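Long-range contacts in RagA protein (Porphyromonas gingivalis, PDB 6SLN), which is an outer-membrane TonB-dependent receptor that probably takes up nutrients through a plugged transmembrane beta barrel, with energy relayed by TonB: residues Thr97-Val102 against Asp188-Ser193; Pro158-Asp163 against Gly196-Asn201; Leu517-Gly522 against Ser574-Gly579; Asp587-Asn592 against Phe607-Gly612; Gly637-Ser642 against Glu678-Phe683. All blocks are in the same frame, centred on the assembly; numbering follows the deposited sequence.

Interaction 1: Thr97-Val102 against Asp188-Ser193; sequences TVSGSV and DASATS
The carboxylate of Asp188 is the one flat side-chain group here. Above its plane, 56° out of it, stands the backbone N-H of Ser190, which bonds to Asp188 OD2 (N to OD2 2.9 Å) and closes an Asx turn. Asp188 CG, in the crowded position between its own backbone N and carbonyl carbon (chi1 77°), folds the carboxylate back over the residues that follow, where Ser190 N reaches it. Around the turn, Ser190 holds OG anti to its backbone N (chi1 171°), so that OG sits 3.2 Å from Thr97 CG2 and 3.7 Å from Ser99 CB. Ala191 supplies a methyl: its CB lies 3.7 Å from Gly100 CA and 3.6 Å from Val102 CG2. The type I turn from Thr97 to Gly100 brings Thr97, Ser99 and Gly100 to this side. Both loops belong to the plug, and the hydroxyls of Thr97 and Ser99 each bond to Asp587 OD2 of the barrel wall, which would probably favour the ionised carboxylate; Asp188 OD2 has a further, weak partner in Ser635 OG. No hydrogen bond joins the two loops: they meet by methyl and CH packing, their polar groups being bonded within the turn or by the barrel.

Interaction 2: Pro158-Asp163 against Gly196-Asn201; sequences PLYIVD and GARAAN
The beginning of strand 159-162 meets a bend ending in the 3-10 turn 199-201, the closest alpha carbons being those of Pro158 and Asn201 at 4.5 Å. Arg198 and Leu159 carry the contact. Arg198 CG takes the crowded position between backbone N and carbonyl carbon (chi1 47°), the chain then runs extended to NE, and a last twist (chi4 -81°) turns the guanidinium edge toward Pro158 O. This oxygen lies in the guanidinium plane and receives two N-H groups: a good bond from Arg198 NH2 (NH2 to Pro158 O 2.8 Å, 155° at the hydrogen) and a weak one from Arg198 NE (NE to Pro158 O 3.1 Å). The forked grip helps to hold the guanidinium in this plane, and a salt bridge from NH1 to Glu643 of the barrel anchors it further. Over the centre of one guanidinium face sits a methyl, with Leu159 CD1 3.8 Å from Arg198 CZ; the same methyl meets Ala197 CB at 3.8 Å, so Leu159 bridges apolar and charged neighbours. A water weakly links Arg198 NH2 to Tyr160 N. At the other end Asn201 CB packs 3.7 Å from Pro158 CA, while ND2 binds the carbonyls of Ala157 and Ser155. Within the plug, strand 159-162 runs parallel to strand 203-208, Pro158 rests on Val144 and Ile146 of strand 143-146, and Arg198, Ala200 and Asn201 pack against barrel strand 627-641.

Interaction 3: Leu517-Gly522 against Ser574-Gly579; sequences LTALMG and SRFNYG
Backbone hydrogen bonds join segments 517-522 and 574-579, whose axes run antiparallel at 177° and approach to 4.6 Å. Thr518 and Asn577 form a hydrogen-bonded pair with both bonds in the carbonyl planes: Thr518 N to Asn577 O and Asn577 N to Thr518 O are both 2.7 Å. Leu520 and Arg575 repeat the pattern less evenly, Arg575 N reaching Leu520 O at 2.9 Å while the return bond from Leu520 N is weak. Between and beside these pairs, CA-H groups of Leu517, Phe576 and Ser574 point at the carbonyl oxygens of Asn577, Thr518 and Leu520. Such pairing of strands 515-540 and 561-580 is the construction of the TonB-dependent receptor barrel, in which one sheet face looks to lipid and the other to the lumen. Apolar contacts mark the face bearing Leu517, Ala519, Phe576 and Tyr578. Ala519 CB lies 3.5 Å from Phe576 CE1, and Leu517 CD1 comes to the edge of the Tyr578 ring, 4.0 Å from Tyr578 CB. On this face too, the side chain of Met521 is about 8 Å from a bound dodecyl maltoside. On the opposite face Leu520 CD1 lies over one face of the Arg575 guanidinium, 4.1 Å from Arg575 NH1. Polar bonding continues to the next strand through Ser574 OG, which donates to Val590 O.

Interaction 4: Asp587-Asn592 against Phe607-Gly612; sequences DFSVRN and FYSVGG
Arg591 leaves its strand with CG in the crowded position between backbone N and carbonyl carbon (chi1 70°), which carries the chain from CB obliquely across Phe607. Its CG lies 3.8 Å from Phe607 CB, and its CD reaches the ring obliquely, 4.2 Å from Phe607 CD2. A bend at chi3 (36°) then swings the guanidinium off, its plane 40° from that of the ring. From there the tip leaves the strand pair: NE donates to Ser193 O of the plug, and NH1 forms a salt bridge with Asp593 two residues on. The backbone beneath is regular. Strands 584-595 and 604-614 make a beta hairpin of the TonB-dependent receptor barrel, antiparallel, with three hydrogen-bonded pairs: Asp587 with Gly611, Ser589 with Ser609, and Arg591 with Phe607. At the centre, Ser589 N meets a lone pair of Ser609 O in the carbonyl plane (N to O 2.8 Å), and Ser609 N answers at 2.8 Å to Ser589 O. Above this pair the two serine side chains come tip to tip, Ser609 OG giving a weak hydrogen bond to Ser589 OG at 3.1 Å. Asp587, Ser589, Arg591 and Ser609 give the plug-facing side much of its polar character, with Phe607 beside them. Phe588, Val590, Tyr608 and Val610 stand on the other side, at the barrel surface, where Phe588 CD1 lies 3.4 Å from Ser609 O and the Phe588 side chain also touches Phe576 of the preceding strand.

Interaction 5: Gly637-Ser642 against Glu678-Phe683; sequences GTTGNS and EKQSQF
Asn641 places CG anti to its backbone N (chi1 -176°), and Glu678 does the same (chi1 163°) and stays extended beyond CG, so the two side chains leave their strands side by side and point the same way. The amide and carboxylate planes stand 77° apart, and Asn641 ND2 donates a hydrogen bond to Glu678 OE2, met from above the carboxylate plane, at 3.0 Å. The same oxygen takes a weak bond from Gln680, whose extended side chain brings NE2 to 3.3 Å from Glu678 OE2. Glu678 is thus a buried acceptor with several donors, for OE1 is bound by Leu711 N of the neighbouring strand and by Ser151 OG of the plug; this would probably favour the charged carboxylate. ND2 of Asn641 also reaches Ser155 O of the plug, and Gln680 OE1 accepts from Arg705 NE. Underneath, the backbones pair antiparallel. Thr639 N to Gln680 O is 2.7 Å, and Gln680 N to Thr639 O, nearly along the C=O axis, is 2.8 Å; Asn641 and Glu678 form a second hydrogen-bonded pair with Asn641 N to Glu678 O at 2.9 Å. Beside them Thr639 OG1 lies 3.5 Å from Gln680 CB. On the opposite face Thr638 CG2 meets Ser681 CB at 4.1 Å, while Thr638 OG1 accepts from Tyr608 N. Strands 627-641 and 678-691 here form a stretch of TonB-dependent receptor barrel wall whose inward polar side chains meet the plug.

How the interactions relate
From the N terminus, interaction 1 opens first and closes a loop that joins the start of the plug to the bend after strand 180-186. Interaction 2 opens within that loop and closes beyond it, so the two cross, touching where Thr192 meets Ala199. Interactions 3, 4 and 5 follow in series along the barrel: interaction 3 closes a loop of about 50 residues, interaction 4 a short hairpin and interaction 5 a loop of about 35. Strand pairs 561-580 with 584-595 and 604-614 with 627-641 join interaction 4 to 3 and 5. The plug docks on this wall, interaction 1 bonding to interaction 4 and packing on interaction 5, interaction 2 meeting interaction 5 at Ala197 O and Ser642 OG.

Interaction 1: Thr97-Val102 against Asp188-Ser193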
# COMPACT_ATOMS: atom_id res chain seq x y z
N THR A 97 7.75 16.73 -43.11
CA THR A 97 8.82 17.35 -43.88
C THR A 97 8.62 17.03 -45.36
O THR A 97 8.02 16.01 -45.72
CB THR A 97 10.21 16.90 -43.41
OG1 THR A 97 11.19 17.85 -43.85
CG2 THR A 97 10.54 15.53 -43.94
N VAL A 98 9.14 17.92 -46.20
CA VAL A 98 8.89 17.88 -47.63
C VAL A 98 9.47 16.62 -48.27
O VAL A 98 8.92 16.10 -49.25
CB VAL A 98 9.46 19.17 -48.28
CG1 VAL A 98 8.81 19.44 -49.63
CG2 VAL A 98 9.33 20.37 -47.32
N SER A 99 10.59 16.12 -47.74
CA SER A 99 11.27 14.94 -48.27
C SER A 99 10.85 13.65 -47.60
O SER A 99 11.29 12.58 -48.02
CB SER A 99 12.79 15.09 -48.09
OG SER A 99 13.22 16.42 -48.25
N GLY A 100 10.04 13.73 -46.54
CA GLY A 100 9.85 12.58 -45.68
C GLY A 100 8.81 11.61 -46.23
O GLY A 100 7.83 12.00 -46.86
N SER A 101 9.06 10.33 -45.97
CA SER A 101 8.07 9.27 -46.16
C SER A 101 7.02 9.44 -45.08
O SER A 101 7.21 9.01 -43.93
CB SER A 101 8.75 7.90 -46.08
OG SER A 101 8.03 6.88 -46.78
N VAL A 102 5.90 10.09 -45.41
CA VAL A 102 4.85 10.40 -44.45
C VAL A 102 3.51 9.92 -44.99
O VAL A 102 3.14 10.24 -46.12
CB VAL A 102 4.79 11.91 -44.14
CG1 VAL A 102 3.67 12.18 -43.14
CG2 VAL A 102 6.12 12.40 -43.62
N ASP A 188 10.64 7.67 -42.35
CA ASP A 188 12.05 7.86 -42.71
C ASP A 188 12.72 8.93 -41.86
O ASP A 188 12.07 9.76 -41.22
CB ASP A 188 12.19 8.24 -44.18
CG ASP A 188 11.84 9.67 -44.42
OD1 ASP A 188 10.64 9.99 -44.40
OD2 ASP A 188 12.76 10.48 -44.61
N ALA A 189 14.06 8.92 -41.91
CA ALA A 189 14.87 9.74 -41.02
C ALA A 189 14.67 11.23 -41.26
O ALA A 189 14.89 12.04 -40.35
CB ALA A 189 16.35 9.38 -41.20
N SER A 190 14.30 11.61 -42.48
CA SER A 190 14.04 13.03 -42.72
C SER A 190 12.73 13.45 -42.09
O SER A 190 12.59 14.60 -41.66
CB SER A 190 14.03 13.30 -44.22
OG SER A 190 13.57 14.61 -44.51
N ALA A 191 11.76 12.53 -42.01
CA ALA A 191 10.44 12.86 -41.47
C ALA A 191 10.38 12.76 -39.96
O ALA A 191 9.44 13.30 -39.37
CB ALA A 191 9.37 11.93 -42.06
N THR A 192 11.34 12.09 -39.33
CA THR A 192 11.35 11.89 -37.88
C THR A 192 12.52 12.60 -37.21
O THR A 192 13.03 12.12 -36.20
CB THR A 192 11.39 10.40 -37.55
OG1 THR A 192 12.70 9.88 -37.82
CG2 THR A 192 10.40 9.65 -38.37
N SER A 193 12.95 13.73 -37.76
CA SER A 193 14.18 14.34 -37.28
C SER A 193 14.01 15.13 -35.98
O SER A 193 14.99 15.29 -35.25
CB SER A 193 14.76 15.24 -38.37
OG SER A 193 13.74 16.00 -38.98

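Interaction 2: Pro158-Asp163 against Gly196-Asn201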
# COMPACT_ATOMS: atom_id res chain seq x y z
N PRO A 158 7.09 2.08 -32.54
CA PRO A 158 7.26 3.49 -32.87
C PRO A 158 7.04 4.34 -31.62
O PRO A 158 6.39 3.93 -30.66
CB PRO A 158 6.16 3.77 -33.91
CG PRO A 158 5.43 2.51 -34.09
CD PRO A 158 5.79 1.57 -32.98
N LEU A 159 7.61 5.53 -31.65
CA LEU A 159 7.26 6.54 -30.66
C LEU A 159 5.85 7.04 -30.94
O LEU A 159 5.49 7.29 -32.10
CB LEU A 159 8.28 7.68 -30.72
CG LEU A 159 8.50 8.61 -29.53
CD1 LEU A 159 8.90 7.84 -28.28
CD2 LEU A 159 9.55 9.64 -29.93
N TYR A 160 5.04 7.17 -29.89
CA TYR A 160 3.65 7.59 -30.03
C TYR A 160 3.47 8.98 -29.45
O TYR A 160 3.85 9.24 -28.30
CB TYR A 160 2.69 6.62 -29.33
CG TYR A 160 2.59 5.27 -29.95
CD1 TYR A 160 1.85 5.06 -31.10
CD2 TYR A 160 3.21 4.18 -29.36
CE1 TYR A 160 1.75 3.80 -31.67
CE2 TYR A 160 3.11 2.92 -29.91
CZ TYR A 160 2.38 2.73 -31.06
OH TYR A 160 2.30 1.46 -31.60
N ILE A 161 2.85 9.86 -30.23
CA ILE A 161 2.84 11.29 -29.96
C ILE A 161 1.43 11.84 -30.20
O ILE A 161 0.93 11.80 -31.33
CB ILE A 161 3.88 12.01 -30.82
CG1 ILE A 161 5.25 11.40 -30.53
CG2 ILE A 161 3.90 13.49 -30.54
CD1 ILE A 161 6.37 12.00 -31.29
N VAL A 162 0.80 12.36 -29.14
CA VAL A 162 -0.52 12.98 -29.20
C VAL A 162 -0.35 14.48 -29.04
O VAL A 162 0.07 14.96 -27.98
CB VAL A 162 -1.47 12.43 -28.12
CG1 VAL A 162 -2.88 12.94 -28.34
CG2 VAL A 162 -1.44 10.91 -28.08
N ASP A 163 -0.66 15.23 -30.09
CA ASP A 163 -0.62 16.69 -30.08
C ASP A 163 0.68 17.23 -29.50
O ASP A 163 0.72 18.33 -28.96
CB ASP A 163 -1.81 17.26 -29.33
CG ASP A 163 -3.08 17.20 -30.14
OD1 ASP A 163 -3.08 17.61 -31.32
OD2 ASP A 163 -4.09 16.73 -29.59
N GLY A 196 13.08 11.88 -30.71
CA GLY A 196 14.31 11.20 -30.35
C GLY A 196 14.39 10.23 -29.19
O GLY A 196 15.48 10.04 -28.64
N ALA A 197 13.31 9.59 -28.78
CA ALA A 197 13.59 8.49 -27.87
C ALA A 197 13.90 7.24 -28.67
O ALA A 197 14.78 6.45 -28.29
CB ALA A 197 12.42 8.26 -26.90
N ARG A 198 13.21 7.11 -29.80
CA ARG A 198 13.30 5.96 -30.68
C ARG A 198 12.65 6.29 -32.02
O ARG A 198 11.85 5.50 -32.53
CB ARG A 198 12.67 4.74 -30.01
CG ARG A 198 11.31 4.97 -29.38
CD ARG A 198 10.57 3.66 -29.29
NE ARG A 198 9.12 3.81 -29.15
CZ ARG A 198 8.50 4.06 -28.00
NH1 ARG A 198 9.21 4.22 -26.89
NH2 ARG A 198 7.18 4.17 -27.96
N ALA A 199 13.00 7.44 -32.60
CA ALA A 199 12.62 7.73 -33.98
C ALA A 199 13.02 6.61 -34.92
O ALA A 199 12.41 6.45 -35.98
CB ALA A 199 13.29 9.02 -34.48
N ALA A 200 14.04 5.84 -34.56
CA ALA A 200 14.47 4.71 -35.36
C ALA A 200 13.33 3.75 -35.68
O ALA A 200 13.42 2.99 -36.65
CB ALA A 200 15.59 3.98 -34.63
N ASN A 201 12.26 3.76 -34.88
CA ASN A 201 11.13 2.86 -35.09
C ASN A 201 9.96 3.53 -35.80
O ASN A 201 8.92 2.88 -36.01
CB ASN A 201 10.66 2.29 -33.76
CG ASN A 201 11.72 1.49 -33.06
OD1 ASN A 201 12.67 1.00 -33.69
ND2 ASN A 201 11.57 1.33 -31.75
O HOH W 1 5.25 6.31 -26.57

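Interaction 3: Leu517-Gly522 against Ser574-Gly579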
# COMPACT_ATOMS: atom_id res chain seq x y z
N LEU A 517 14.34 29.99 -47.00
CA LEU A 517 15.03 29.19 -46.01
C LEU A 517 14.23 29.19 -44.72
O LEU A 517 13.62 30.20 -44.34
CB LEU A 517 16.45 29.71 -45.77
CG LEU A 517 17.28 28.85 -44.81
CD1 LEU A 517 17.78 27.59 -45.50
CD2 LEU A 517 18.44 29.64 -44.21
N THR A 518 14.20 28.04 -44.06
CA THR A 518 13.56 27.89 -42.76
C THR A 518 14.56 27.23 -41.82
O THR A 518 15.15 26.19 -42.16
CB THR A 518 12.28 27.05 -42.86
OG1 THR A 518 11.31 27.76 -43.63
CG2 THR A 518 11.74 26.77 -41.47
N ALA A 519 14.76 27.84 -40.66
CA ALA A 519 15.63 27.29 -39.64
C ALA A 519 14.83 27.11 -38.37
O ALA A 519 13.95 27.92 -38.06
CB ALA A 519 16.83 28.19 -39.37
N LEU A 520 15.15 26.05 -37.64
CA LEU A 520 14.45 25.70 -36.41
C LEU A 520 15.46 25.09 -35.44
O LEU A 520 15.98 24.01 -35.70
CB LEU A 520 13.32 24.73 -36.70
CG LEU A 520 12.37 24.36 -35.55
CD1 LEU A 520 11.05 23.95 -36.13
CD2 LEU A 520 12.93 23.24 -34.69
N MET A 521 15.70 25.78 -34.33
CA MET A 521 16.39 25.20 -33.19
C MET A 521 15.37 24.77 -32.14
O MET A 521 14.32 25.40 -31.98
CB MET A 521 17.37 26.21 -32.57
CG MET A 521 18.39 26.76 -33.55
SD MET A 521 19.85 25.72 -33.62
CE MET A 521 21.01 26.68 -32.64
N GLY A 522 15.68 23.69 -31.44
CA GLY A 522 14.73 23.12 -30.49
C GLY A 522 15.42 22.48 -29.30
O GLY A 522 16.51 21.92 -29.42
N SER A 574 17.80 20.38 -34.35
CA SER A 574 17.70 21.41 -35.37
C SER A 574 17.11 20.80 -36.64
O SER A 574 17.28 19.61 -36.93
CB SER A 574 19.06 22.01 -35.68
OG SER A 574 19.90 20.99 -36.18
N ARG A 575 16.47 21.67 -37.41
CA ARG A 575 15.92 21.25 -38.69
C ARG A 575 15.91 22.47 -39.60
O ARG A 575 15.47 23.55 -39.20
CB ARG A 575 14.51 20.69 -38.53
CG ARG A 575 13.88 20.25 -39.83
CD ARG A 575 12.47 20.77 -39.97
NE ARG A 575 11.52 20.01 -39.16
CZ ARG A 575 10.30 20.45 -38.86
NH1 ARG A 575 9.89 21.64 -39.29
NH2 ARG A 575 9.48 19.71 -38.13
N PHE A 576 16.41 22.29 -40.83
CA PHE A 576 16.57 23.37 -41.80
C PHE A 576 15.89 22.98 -43.09
O PHE A 576 15.97 21.82 -43.52
CB PHE A 576 18.04 23.66 -42.04
CG PHE A 576 18.75 24.12 -40.82
CD1 PHE A 576 18.80 25.46 -40.50
CD2 PHE A 576 19.36 23.20 -39.98
CE1 PHE A 576 19.46 25.89 -39.37
CE2 PHE A 576 20.01 23.62 -38.83
CZ PHE A 576 20.07 24.97 -38.53
N ASN A 577 15.23 23.95 -43.72
CA ASN A 577 14.42 23.72 -44.92
C ASN A 577 14.73 24.80 -45.95
O ASN A 577 14.44 25.98 -45.72
CB ASN A 577 12.93 23.72 -44.58
CG ASN A 577 12.63 22.96 -43.32
OD1 ASN A 577 12.84 21.75 -43.26
ND2 ASN A 577 12.13 23.65 -42.30
N TYR A 578 15.30 24.39 -47.07
CA TYR A 578 15.66 25.28 -48.16
C TYR A 578 14.75 25.03 -49.36
O TYR A 578 14.31 23.90 -49.60
CB TYR A 578 17.12 25.07 -48.53
CG TYR A 578 17.61 25.87 -49.69
CD1 TYR A 578 17.39 25.45 -51.00
CD2 TYR A 578 18.33 27.04 -49.49
CE1 TYR A 578 17.84 26.18 -52.07
CE2 TYR A 578 18.80 27.78 -50.56
CZ TYR A 578 18.54 27.34 -51.84
OH TYR A 578 18.99 28.07 -52.91
N GLY A 579 14.47 26.08 -50.12
CA GLY A 579 13.55 25.95 -51.24
C GLY A 579 13.81 26.86 -52.42
O GLY A 579 13.24 27.95 -52.50

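Interaction 4: Asp587-Asn592 against Phe607-Gly612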
# COMPACT_ATOMS: atom_id res chain seq x y z
N ASP A 587 16.08 19.39 -47.05
CA ASP A 587 15.98 19.36 -45.60
C ASP A 587 17.29 18.84 -45.03
O ASP A 587 17.99 18.03 -45.64
CB ASP A 587 14.82 18.48 -45.13
CG ASP A 587 13.49 18.89 -45.73
OD1 ASP A 587 13.24 20.11 -45.84
OD2 ASP A 587 12.70 17.99 -46.09
N PHE A 588 17.62 19.32 -43.84
CA PHE A 588 18.85 18.95 -43.17
C PHE A 588 18.58 19.03 -41.68
O PHE A 588 17.99 20.01 -41.22
CB PHE A 588 20.00 19.87 -43.61
CG PHE A 588 21.21 19.76 -42.76
CD1 PHE A 588 21.83 18.53 -42.56
CD2 PHE A 588 21.74 20.89 -42.14
CE1 PHE A 588 22.96 18.42 -41.76
CE2 PHE A 588 22.87 20.79 -41.34
CZ PHE A 588 23.48 19.55 -41.16
N SER A 589 18.96 17.99 -40.94
CA SER A 589 18.69 17.92 -39.52
C SER A 589 19.93 17.43 -38.79
O SER A 589 20.62 16.53 -39.28
CB SER A 589 17.50 16.99 -39.24
OG SER A 589 17.91 15.65 -39.05
N VAL A 590 20.24 18.04 -37.65
CA VAL A 590 21.20 17.49 -36.70
C VAL A 590 20.60 17.63 -35.31
O VAL A 590 19.86 18.57 -35.02
CB VAL A 590 22.60 18.14 -36.79
CG1 VAL A 590 22.55 19.59 -36.41
CG2 VAL A 590 23.60 17.39 -35.91
N ARG A 591 20.92 16.68 -34.44
CA ARG A 591 20.33 16.64 -33.11
C ARG A 591 21.27 15.86 -32.20
O ARG A 591 22.09 15.07 -32.66
CB ARG A 591 18.95 15.99 -33.13
CG ARG A 591 19.08 14.50 -33.41
CD ARG A 591 17.95 13.70 -32.80
NE ARG A 591 16.72 14.46 -32.88
CZ ARG A 591 15.91 14.63 -31.85
NH1 ARG A 591 16.22 14.08 -30.69
NH2 ARG A 591 14.81 15.35 -32.00
N ASN A 592 21.12 16.09 -30.89
CA ASN A 592 21.88 15.35 -29.90
C ASN A 592 20.94 14.89 -28.81
O ASN A 592 20.07 15.64 -28.38
CB ASN A 592 23.00 16.20 -29.30
CG ASN A 592 23.66 15.53 -28.12
OD1 ASN A 592 23.21 15.66 -26.99
ND2 ASN A 592 24.73 14.79 -28.38
N PHE A 607 22.85 12.74 -34.05
CA PHE A 607 22.16 12.17 -35.19
C PHE A 607 21.88 13.28 -36.20
O PHE A 607 21.80 14.46 -35.86
CB PHE A 607 20.85 11.47 -34.80
CG PHE A 607 21.04 10.40 -33.78
CD1 PHE A 607 21.51 9.14 -34.16
CD2 PHE A 607 20.75 10.63 -32.45
CE1 PHE A 607 21.68 8.14 -33.21
CE2 PHE A 607 20.91 9.63 -31.50
CZ PHE A 607 21.38 8.39 -31.87
N TYR A 608 21.73 12.87 -37.45
CA TYR A 608 21.53 13.82 -38.51
C TYR A 608 20.69 13.18 -39.59
O TYR A 608 20.56 11.95 -39.65
CB TYR A 608 22.85 14.28 -39.13
CG TYR A 608 23.62 13.12 -39.73
CD1 TYR A 608 23.44 12.75 -41.07
CD2 TYR A 608 24.50 12.39 -38.96
CE1 TYR A 608 24.14 11.70 -41.61
CE2 TYR A 608 25.22 11.33 -39.49
CZ TYR A 608 25.03 10.98 -40.82
OH TYR A 608 25.74 9.92 -41.33
N SER A 609 20.15 14.03 -40.45
CA SER A 609 19.41 13.59 -41.62
C SER A 609 19.64 14.61 -42.72
O SER A 609 19.84 15.80 -42.46
CB SER A 609 17.92 13.46 -41.34
OG SER A 609 17.23 14.60 -41.84
N VAL A 610 19.59 14.14 -43.95
CA VAL A 610 19.64 15.01 -45.10
C VAL A 610 18.58 14.53 -46.07
O VAL A 610 18.52 13.33 -46.37
CB VAL A 610 21.04 15.00 -45.74
CG1 VAL A 610 21.51 13.58 -45.88
CG2 VAL A 610 21.02 15.70 -47.09
N GLY A 611 17.73 15.44 -46.52
CA GLY A 611 16.60 15.08 -47.34
C GLY A 611 16.50 15.97 -48.56
O GLY A 611 16.99 17.10 -48.58
N GLY A 612 15.85 15.43 -49.59
CA GLY A 612 15.62 16.17 -50.81
C GLY A 612 14.28 15.81 -51.43
O GLY A 612 13.91 14.64 -51.47

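Interaction 5: Gly637-Ser642 against Glu678-Phe683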
# COMPACT_ATOMS: atom_id res chain seq x y z
N GLY A 637 19.69 9.54 -43.24
CA GLY A 637 19.82 10.07 -41.90
C GLY A 637 20.04 8.98 -40.89
O GLY A 637 19.86 7.79 -41.17
N THR A 638 20.44 9.41 -39.70
CA THR A 638 20.68 8.53 -38.56
C THR A 638 19.68 8.84 -37.46
O THR A 638 19.24 9.98 -37.30
CB THR A 638 22.09 8.69 -38.01
OG1 THR A 638 22.35 10.08 -37.76
CG2 THR A 638 23.08 8.17 -39.01
N THR A 639 19.34 7.80 -36.71
CA THR A 639 18.34 7.89 -35.65
C THR A 639 18.78 6.96 -34.53
O THR A 639 19.41 5.92 -34.78
CB THR A 639 16.95 7.47 -36.13
OG1 THR A 639 17.00 6.11 -36.58
CG2 THR A 639 16.45 8.38 -37.27
N GLY A 640 18.44 7.33 -33.31
CA GLY A 640 18.76 6.51 -32.17
C GLY A 640 17.60 5.64 -31.75
O GLY A 640 16.44 5.90 -32.09
N ASN A 641 17.93 4.57 -31.02
CA ASN A 641 16.96 3.72 -30.38
C ASN A 641 17.50 3.40 -28.99
O ASN A 641 18.67 3.02 -28.86
CB ASN A 641 16.70 2.43 -31.17
CG ASN A 641 15.59 1.56 -30.54
OD1 ASN A 641 14.93 1.98 -29.59
ND2 ASN A 641 15.41 0.36 -31.05
N SER A 642 16.66 3.57 -27.97
CA SER A 642 17.09 3.33 -26.60
C SER A 642 15.98 2.71 -25.77
O SER A 642 16.06 2.71 -24.53
CB SER A 642 17.54 4.61 -25.93
OG SER A 642 16.62 5.64 -26.22
N GLU A 678 21.64 2.31 -29.38
CA GLU A 678 21.63 1.58 -30.64
C GLU A 678 21.44 2.60 -31.76
O GLU A 678 20.58 3.47 -31.68
CB GLU A 678 20.52 0.53 -30.64
CG GLU A 678 20.12 -0.04 -31.98
CD GLU A 678 18.98 -1.07 -31.86
OE1 GLU A 678 19.25 -2.14 -31.26
OE2 GLU A 678 17.83 -0.80 -32.34
N LYS A 679 22.29 2.55 -32.78
CA LYS A 679 22.31 3.59 -33.79
C LYS A 679 21.84 3.02 -35.12
O LYS A 679 22.33 1.99 -35.58
CB LYS A 679 23.69 4.24 -33.89
CG LYS A 679 23.95 5.17 -32.69
CD LYS A 679 25.22 6.00 -32.81
CE LYS A 679 26.41 5.34 -32.11
NZ LYS A 679 26.17 4.93 -30.69
N GLN A 680 20.85 3.69 -35.70
CA GLN A 680 20.23 3.27 -36.93
C GLN A 680 20.45 4.33 -37.98
O GLN A 680 20.53 5.53 -37.68
CB GLN A 680 18.73 3.04 -36.74
CG GLN A 680 18.42 1.66 -36.18
CD GLN A 680 16.94 1.35 -36.11
OE1 GLN A 680 16.13 1.81 -36.93
NE2 GLN A 680 16.56 0.58 -35.09
N SER A 681 20.56 3.89 -39.23
CA SER A 681 20.53 4.77 -40.38
C SER A 681 19.44 4.29 -41.31
O SER A 681 19.05 3.12 -41.29
CB SER A 681 21.88 4.81 -41.09
OG SER A 681 22.17 3.56 -41.68
N GLN A 682 18.93 5.20 -42.15
CA GLN A 682 17.90 4.83 -43.10
C GLN A 682 18.04 5.68 -44.36
O GLN A 682 17.83 6.89 -44.32
CB GLN A 682 16.50 4.99 -42.51
CG GLN A 682 15.46 4.22 -43.29
CD GLN A 682 14.07 4.75 -43.08
OE1 GLN A 682 13.37 5.07 -44.05
NE2 GLN A 682 13.64 4.84 -41.83
N PHE A 683 18.36 5.02 -45.46
CA PHE A 683 18.29 5.63 -46.78
C PHE A 683 16.91 5.34 -47.36
O PHE A 683 16.43 4.20 -47.28
CB PHE A 683 19.39 5.07 -47.68
CG PHE A 683 19.21 5.37 -49.13
CD1 PHE A 683 19.26 6.68 -49.59
CD2 PHE A 683 18.97 4.35 -50.04
CE1 PHE A 683 19.10 6.95 -50.94
CE2 PHE A 683 18.80 4.62 -51.39
CZ PHE A 683 18.86 5.92 -51.84